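PDB 2Y2W: intracellular exo-alpha-(1->5)-L-arabinofuranosidase from Bifidobacterium longum, which hydrolyses terminal non-reducing alpha-L-arabinofuranosyl bonds in arabinans and in wheat arabinoxylan during breakdown of plant cell-wall polysaccharides. Local coordinates for residues D58-P61 and R62-G65. Sequence-based numbering, arbitrary orientation.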
loop_
_atom_site.group_PDB
_atom_site.type_symbol
_atom_site.label_atom_id
_atom_site.label_comp_id
_atom_site.label_asym_id
_atom_site.label_seq_id
_atom_site.Cartn_x
_atom_site.Cartn_y
_atom_site.Cartn_z
ATOM N N ASP D 58 34.709 -2.240 -23.422
ATOM C CA ASP D 58 35.107 -0.849 -23.233
ATOM C C ASP D 58 34.774 -0.456 -21.798
ATOM O O ASP D 58 33.685 -0.763 -21.305
ATOM C CB ASP D 58 34.380 0.069 -24.222
ATOM C CG ASP D 58 32.868 0.067 -24.030
ATOM O OD1 ASP D 58 32.266 -1.029 -23.998
ATOM O OD2 ASP D 58 32.282 1.165 -23.911
ATOM N N VAL D 59 35.713 0.199 -21.121
ATOM C CA VAL D 59 35.518 0.554 -19.716
ATOM C C VAL D 59 34.461 1.653 -19.550
ATOM O O VAL D 59 34.622 2.757 -20.082
ATOM C CB VAL D 59 36.853 0.925 -19.002
ATOM C CG1 VAL D 59 37.646 1.949 -19.804
ATOM C CG2 VAL D 59 36.593 1.422 -17.579
ATOM N N PRO D 60 33.367 1.343 -18.824
ATOM C CA PRO D 60 32.336 2.341 -18.546
ATOM C C PRO D 60 32.823 3.377 -17.533
ATOM O O PRO D 60 33.439 3.011 -16.534
ATOM C CB PRO D 60 31.187 1.510 -17.962
ATOM C CG PRO D 60 31.841 0.310 -17.380
ATOM C CD PRO D 60 33.054 0.034 -18.215
ATOM N N PRO D 61 32.578 4.672 -17.803
ATOM C CA PRO D 61 32.929 5.730 -16.854
ATOM C C PRO D 61 32.177 5.658 -15.521
ATOM O O PRO D 61 32.648 6.211 -14.528
ATOM C CB PRO D 61 32.550 7.009 -17.605
ATOM C CG PRO D 61 32.657 6.641 -19.034
ATOM C CD PRO D 61 32.186 5.225 -19.113
ATOM N N ARG D 62 31.027 4.980 -15.505
ATOM C CA ARG D 62 30.201 4.862 -14.298
ATOM C C ARG D 62 30.758 3.870 -13.281
ATOM O O ARG D 62 30.299 3.821 -12.136
ATOM C CB ARG D 62 28.763 4.479 -14.652
ATOM C CG ARG D 62 27.921 5.621 -15.184
ATOM C CD ARG D 62 26.455 5.354 -14.918
ATOM N NE ARG D 62 25.589 6.319 -15.587
ATOM C CZ ARG D 62 24.773 6.028 -16.595
ATOM N NH1 ARG D 62 24.692 4.787 -17.066
ATOM N NH2 ARG D 62 24.029 6.984 -17.129
ATOM N N LEU D 63 31.745 3.083 -13.705
ATOM C CA LEU D 63 32.422 2.143 -12.821
ATOM C C LEU D 63 33.180 2.863 -11.701
ATOM O O LEU D 63 33.445 2.279 -10.647
ATOM C CB LEU D 63 33.375 1.250 -13.621
ATOM C CG LEU D 63 33.659 -0.149 -13.071
ATOM C CD1 LEU D 63 32.433 -1.037 -13.200
ATOM C CD2 LEU D 63 34.838 -0.776 -13.789
ATOM N N PHE D 64 33.516 4.128 -11.936
ATOM C CA PHE D 64 34.226 4.936 -10.951
ATOM C C PHE D 64 33.297 5.919 -10.240
ATOM O O PHE D 64 33.661 7.066 -9.978
ATOM C CB PHE D 64 35.418 5.646 -11.597
ATOM C CG PHE D 64 36.324 4.721 -12.364
ATOM C CD1 PHE D 64 37.103 3.775 -11.698
ATOM C CD2 PHE D 64 36.386 4.783 -13.751
ATOM C CE1 PHE D 64 37.930 2.913 -12.402
ATOM C CE2 PHE D 64 37.213 3.924 -14.465
ATOM C CZ PHE D 64 37.986 2.985 -13.789
ATOM N N GLY D 65 32.093 5.453 -9.925
ATOM C CA GLY D 65 31.130 6.252 -9.186
ATOM C C GLY D 65 31.261 6.085 -7.685
ATOM O O GLY D 65 31.903 5.146 -7.209
#
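Val59 and Phe64 meet across a type I turn, Pro60 to Leu63, with Pro60 and Leu63 packed against each other beside it; the turn leads from the beta-sheet strand 57-58 into strand 65-67, the first strand of the family 51 (beta/alpha)8 barrel. The evidence is the backbone angles of Pro61 (phi/psi -64°/-21°) and a series of three successive i to i+3 backbone bonds, the last two weak. Leu63 N donates to Pro60 O over 3.3 Å; the N-H comes from above the carbonyl plane and not along a lone pair. A weak bond of 3.4 Å follows from Phe64 N to Pro61 O, a carbonyl also bound by the Thr106 hydroxyl, and Gly65 N continues the series to Arg62 O.

The hydrophobic side rests on two approaches. Val59 and Phe64 cross at about a right angle, CG2 of Val59 lying 4.0 Å from CE2 of Phe64 and oblique to the ring. Chi1 of -52° sets CG of Phe64 beside the backbone N, turning the ring back toward Val59; helix 431-440 packs on the ring as well, through Phe434, Ala437 and Ala438. Pro60 and Leu63 pass at a slant, and Leu396 and Cys399 also touch the leucine, as do Val402 and Ala405 of strand 402-408.

Arg62 departs from this apolar cluster: its chain runs extended from CG to NE, and NH2 forms salt bridges with Glu162 and Glu249 of other barrel strands. On the leucine, CB lies 4.2 Å from CG of Pro60 and 3.4 Å from Pro60 O, the oxygen that accepts Leu63 N.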